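PDB 1EWQ: DNA mismatch repair protein MutS from Thermus aquaticus, which takes part in DNA mismatch repair, binding mismatched DNA and hydrolysing ATP weakly. Local coordinates for residues I400-D405 with A414-V419; A420-L425 with F446-E451. One frame throughout, in Å; residues are numbered along the deposited sequence.

Contact 1 and contact 2 both use helix 406-433, and their helical segments follow each other directly in the sequence. Their centres lie 20 Å apart. Contact 1 is on the surface. There the loop leading into the helix reaches back to it through a single exposed salt bridge. Contact 2 is largely buried. It packs the next part of the helix against the four-stranded antiparallel sheet of the clamp region, with two aromatic rings stacked and two leucines touching. Charge thus joins helix to loop in the first, while apolar and aromatic surfaces join helix to sheet in the second, which also lies closer to the bound DNA.

Contact 1. Residues I400-D405 with A414-V419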
# COMPACT_ATOMS: atom_id res chain seq x y z
N ILE C 400 29.38 5.55 -31.46
CA ILE C 400 30.13 6.56 -32.18
C ILE C 400 29.83 6.53 -33.67
O ILE C 400 29.72 5.46 -34.26
CB ILE C 400 31.65 6.35 -31.97
CG1 ILE C 400 31.96 6.38 -30.47
CG2 ILE C 400 32.45 7.41 -32.71
CD1 ILE C 400 31.58 7.69 -29.79
N ARG C 401 29.72 7.70 -34.28
CA ARG C 401 29.42 7.80 -35.70
C ARG C 401 30.60 7.55 -36.63
O ARG C 401 31.75 7.80 -36.28
CB ARG C 401 28.82 9.16 -36.03
CG ARG C 401 27.60 9.46 -35.21
CD ARG C 401 26.70 10.44 -35.91
NE ARG C 401 27.40 11.66 -36.29
CZ ARG C 401 26.78 12.73 -36.76
NH1 ARG C 401 25.46 12.72 -36.90
NH2 ARG C 401 27.48 13.82 -37.08
N GLU C 402 30.29 7.06 -37.83
CA GLU C 402 31.32 6.78 -38.81
C GLU C 402 32.07 8.04 -39.20
O GLU C 402 31.48 9.11 -39.39
CB GLU C 402 30.71 6.13 -40.05
CG GLU C 402 30.38 4.66 -39.85
CD GLU C 402 29.64 4.06 -41.03
OE1 GLU C 402 30.15 4.17 -42.17
OE2 GLU C 402 28.55 3.48 -40.80
N GLY C 403 33.39 7.91 -39.30
CA GLY C 403 34.23 9.03 -39.67
C GLY C 403 34.73 9.86 -38.50
O GLY C 403 35.48 10.82 -38.70
N TYR C 404 34.33 9.52 -37.28
CA TYR C 404 34.78 10.29 -36.12
C TYR C 404 36.18 9.86 -35.68
O TYR C 404 37.10 10.68 -35.61
CB TYR C 404 33.80 10.12 -34.95
CG TYR C 404 34.17 10.98 -33.76
CD1 TYR C 404 33.97 12.36 -33.78
CD2 TYR C 404 34.78 10.43 -32.64
CE1 TYR C 404 34.38 13.17 -32.72
CE2 TYR C 404 35.20 11.22 -31.58
CZ TYR C 404 34.99 12.59 -31.62
OH TYR C 404 35.41 13.37 -30.57
N ASP C 405 36.33 8.58 -35.38
CA ASP C 405 37.62 8.05 -34.93
C ASP C 405 38.20 7.10 -35.98
O ASP C 405 37.65 6.03 -36.23
CB ASP C 405 37.43 7.33 -33.60
CG ASP C 405 38.73 6.75 -33.07
OD1 ASP C 405 38.88 5.51 -33.10
OD2 ASP C 405 39.59 7.54 -32.62
N ALA C 414 37.04 -3.03 -42.12
CA ALA C 414 37.50 -4.41 -42.22
C ALA C 414 36.42 -5.40 -41.80
O ALA C 414 36.41 -6.54 -42.26
CB ALA C 414 38.75 -4.59 -41.36
N HIS C 415 35.51 -4.97 -40.93
CA HIS C 415 34.44 -5.84 -40.48
C HIS C 415 33.40 -6.01 -41.59
O HIS C 415 32.88 -7.10 -41.81
CB HIS C 415 33.75 -5.28 -39.24
CG HIS C 415 32.64 -6.14 -38.72
ND1 HIS C 415 32.86 -7.30 -38.00
CD2 HIS C 415 31.30 -6.05 -38.88
CE1 HIS C 415 31.71 -7.88 -37.74
NE2 HIS C 415 30.74 -7.14 -38.26
N ARG C 416 33.12 -4.91 -42.30
CA ARG C 416 32.16 -4.94 -43.40
C ARG C 416 32.68 -5.87 -44.50
O ARG C 416 31.91 -6.62 -45.11
CB ARG C 416 31.99 -3.53 -43.98
CG ARG C 416 31.57 -2.49 -42.96
CD ARG C 416 32.33 -1.19 -43.19
NE ARG C 416 31.53 -0.02 -42.82
CZ ARG C 416 30.33 0.24 -43.32
NH1 ARG C 416 29.79 -0.59 -44.20
NH2 ARG C 416 29.67 1.34 -42.96
N GLU C 417 33.98 -5.81 -44.74
CA GLU C 417 34.62 -6.65 -45.75
C GLU C 417 34.64 -8.11 -45.29
O GLU C 417 34.52 -9.03 -46.10
CB GLU C 417 36.05 -6.16 -46.01
CG GLU C 417 36.26 -5.51 -47.38
CD GLU C 417 35.29 -4.36 -47.65
OE1 GLU C 417 35.31 -3.37 -46.89
OE2 GLU C 417 34.53 -4.45 -48.64
N GLY C 418 34.79 -8.31 -43.98
CA GLY C 418 34.80 -9.65 -43.43
C GLY C 418 33.45 -10.32 -43.57
O GLY C 418 33.36 -11.53 -43.79
N VAL C 419 32.39 -9.53 -43.44
CA VAL C 419 31.03 -10.05 -43.55
C VAL C 419 30.63 -10.24 -45.02
O VAL C 419 29.90 -11.17 -45.35
CB VAL C 419 30.02 -9.10 -42.86
CG1 VAL C 419 28.59 -9.55 -43.12
CG2 VAL C 419 30.29 -9.08 -41.36
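Glu402 and Arg416 form an exposed salt bridge between the type II beta turn of Arg401 to Tyr404 and the flank of helix 406-433, one of the long helices of the MutS lever and clamp arm. The two side chains start from opposite directions and span the gap between backbones whose CA atoms, at Glu402 and Arg416, are 12.6 Å apart. Arg416 NH2 donates to Glu402 OE1 over 3.0 Å. The bond is bent, with an N-H...O angle of 133°. The carboxylate is not laid flat along the guanidinium edge. It approaches that edge near the guanidinium plane, but the two planes stand 71° apart, and NH2 meets OE1 from well above the carboxylate plane. This is a one-nitrogen contact and not a paired two-bond bridge.

Glu402 reaches out because its chain is extended beyond CG, with chi2 at 174°. Arg416 also reaches out, only mildly kinked at its second and third torsions, and a turn about the fourth sets the guanidinium.

The turn beneath Glu402 is closed by Tyr404 N on Arg401 O at 3.3 Å. Gly403 takes the positive phi of the third position of the type II turn. Asp405 follows as the N-cap of the helix, its OD1 accepting from Leu408 N, while OD2 makes a salt bridge to Arg498 of helix 479-511. Asp409 OD1 accepts from Gly403 N, which ties the turn to the first turns of the helix. Across the salt bridge, the other carboxylate oxygen, Glu402 OE2, lies 3.2 Å from Arg416 NH2, so one nitrogen sits close to both oxygens.

Contact 2. Residues A420-L425 with F446-E451; sequences AYFLEL and FGYYLE
Phe422 lays its ring over the ring of Tyr448 in an offset (parallel-displaced) stack, joining helix 406-433 to the antiparallel clamp sheet that contains strand 449-453. The ring centroids are 3.6 Å apart and the planes differ by 9°. The rings are shifted so that Tyr448 CD2 sits over the centre of the Phe422 ring, and Phe422 CE1 over that of Tyr448. The two side chains nevertheless cross at about a right angle. Phe422 CD1 meets Tyr448 CE2 at 3.4 Å, while at the other end of the overlap Phe422 CE2 meets Tyr448 CB, also at 3.4 Å.

In Phe422 CG lies anti to the carbonyl carbon (chi1 -67°), which carries the ring off the helix to Tyr448. The opposite face of the Phe422 ring is covered by its neighbour on the helix, for Tyr421 CD2 lies 3.8 Å above the plane of that ring, over its centre. Phe422 is thus held between two tyrosines.

The chain turns a corner at Tyr448, just after Gly447. Tyr448 points to the helix and Tyr449 away from it. Leu450 sets off to the side, but its end swings back toward Leu425.

Met481 of helix 479-511 touches both Leu425 and Tyr448, and Val440 of the adjacent strand touches Phe422 and Leu450. The leucine contact is looser than the stack: Leu425 CD2 and Leu450 CD2 meet methyl to methyl at 4.4 Å.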
# COMPACT_ATOMS: atom_id res chain seq x y z
N ALA C 420 31.13 -9.38 -45.89
CA ALA C 420 30.81 -9.48 -47.31
C ALA C 420 31.33 -10.81 -47.85
O ALA C 420 30.70 -11.45 -48.69
CB ALA C 420 31.45 -8.33 -48.08
N TYR C 421 32.49 -11.22 -47.34
CA TYR C 421 33.11 -12.47 -47.74
C TYR C 421 32.12 -13.63 -47.70
O TYR C 421 32.00 -14.39 -48.66
CB TYR C 421 34.28 -12.80 -46.82
CG TYR C 421 34.80 -14.21 -46.99
CD1 TYR C 421 35.73 -14.51 -47.98
CD2 TYR C 421 34.33 -15.25 -46.18
CE1 TYR C 421 36.20 -15.81 -48.15
CE2 TYR C 421 34.79 -16.55 -46.35
CZ TYR C 421 35.72 -16.82 -47.33
OH TYR C 421 36.18 -18.10 -47.51
N PHE C 422 31.42 -13.77 -46.58
CA PHE C 422 30.47 -14.87 -46.43
C PHE C 422 29.31 -14.80 -47.41
O PHE C 422 28.84 -15.83 -47.89
CB PHE C 422 29.95 -14.93 -44.99
CG PHE C 422 31.01 -15.31 -43.99
CD1 PHE C 422 31.58 -14.35 -43.16
CD2 PHE C 422 31.45 -16.62 -43.90
CE1 PHE C 422 32.58 -14.70 -42.26
CE2 PHE C 422 32.46 -16.98 -43.01
CZ PHE C 422 33.03 -16.01 -42.19
N LEU C 423 28.86 -13.58 -47.70
CA LEU C 423 27.76 -13.40 -48.64
C LEU C 423 28.19 -13.89 -50.02
O LEU C 423 27.42 -14.52 -50.74
CB LEU C 423 27.36 -11.93 -48.71
CG LEU C 423 26.05 -11.62 -49.43
CD1 LEU C 423 24.90 -12.31 -48.72
CD2 LEU C 423 25.84 -10.12 -49.46
N GLU C 424 29.44 -13.58 -50.38
CA GLU C 424 29.99 -13.99 -51.66
C GLU C 424 30.20 -15.50 -51.68
O GLU C 424 30.01 -16.14 -52.71
CB GLU C 424 31.32 -13.29 -51.91
CG GLU C 424 31.19 -11.83 -52.32
CD GLU C 424 32.41 -11.01 -51.94
OE1 GLU C 424 33.54 -11.55 -51.97
OE2 GLU C 424 32.24 -9.81 -51.63
N LEU C 425 30.59 -16.06 -50.54
CA LEU C 425 30.82 -17.49 -50.45
C LEU C 425 29.53 -18.25 -50.77
O LEU C 425 29.55 -19.23 -51.50
CB LEU C 425 31.31 -17.85 -49.05
CG LEU C 425 31.81 -19.28 -48.87
CD1 LEU C 425 33.11 -19.44 -49.66
CD2 LEU C 425 32.03 -19.60 -47.40
N PHE C 446 27.77 -22.53 -33.40
CA PHE C 446 28.64 -23.15 -34.40
C PHE C 446 29.41 -22.18 -35.28
O PHE C 446 30.29 -22.59 -36.03
CB PHE C 446 27.82 -24.11 -35.29
CG PHE C 446 27.20 -25.26 -34.54
CD1 PHE C 446 25.94 -25.14 -33.95
CD2 PHE C 446 27.89 -26.47 -34.40
CE1 PHE C 446 25.38 -26.20 -33.23
CE2 PHE C 446 27.33 -27.54 -33.68
CZ PHE C 446 26.08 -27.41 -33.10
N GLY C 447 29.10 -20.89 -35.19
CA GLY C 447 29.80 -19.91 -36.01
C GLY C 447 29.25 -19.87 -37.42
O GLY C 447 28.07 -20.16 -37.63
N TYR C 448 30.08 -19.51 -38.39
CA TYR C 448 29.64 -19.46 -39.79
C TYR C 448 29.57 -20.85 -40.40
O TYR C 448 30.38 -21.71 -40.07
CB TYR C 448 30.56 -18.57 -40.62
CG TYR C 448 30.43 -17.11 -40.26
CD1 TYR C 448 31.10 -16.58 -39.16
CD2 TYR C 448 29.60 -16.27 -40.99
CE1 TYR C 448 30.94 -15.25 -38.79
CE2 TYR C 448 29.42 -14.93 -40.62
CZ TYR C 448 30.10 -14.43 -39.53
OH TYR C 448 29.93 -13.11 -39.18
N TYR C 449 28.63 -21.07 -41.30
CA TYR C 449 28.48 -22.39 -41.91
C TYR C 449 27.76 -22.38 -43.25
O TYR C 449 27.15 -21.39 -43.64
CB TYR C 449 27.70 -23.31 -40.95
CG TYR C 449 26.32 -22.78 -40.60
CD1 TYR C 449 25.29 -22.77 -41.56
CD2 TYR C 449 26.05 -22.24 -39.35
CE1 TYR C 449 24.03 -22.24 -41.27
CE2 TYR C 449 24.80 -21.70 -39.05
CZ TYR C 449 23.79 -21.70 -40.01
OH TYR C 449 22.57 -21.14 -39.71
N LEU C 450 27.84 -23.52 -43.94
CA LEU C 450 27.18 -23.74 -45.22
C LEU C 450 26.03 -24.67 -44.88
O LEU C 450 26.21 -25.65 -44.16
CB LEU C 450 28.14 -24.43 -46.20
CG LEU C 450 29.35 -23.62 -46.65
CD1 LEU C 450 30.48 -24.55 -47.03
CD2 LEU C 450 28.95 -22.72 -47.81
N GLU C 451 24.84 -24.36 -45.40
CA GLU C 451 23.66 -25.15 -45.09
C GLU C 451 23.00 -25.72 -46.35
O GLU C 451 22.72 -24.99 -47.30
CB GLU C 451 22.65 -24.29 -44.32
CG GLU C 451 21.41 -25.02 -43.83
CD GLU C 451 20.39 -24.07 -43.20
OE1 GLU C 451 19.60 -23.45 -43.95
OE2 GLU C 451 20.39 -23.94 -41.96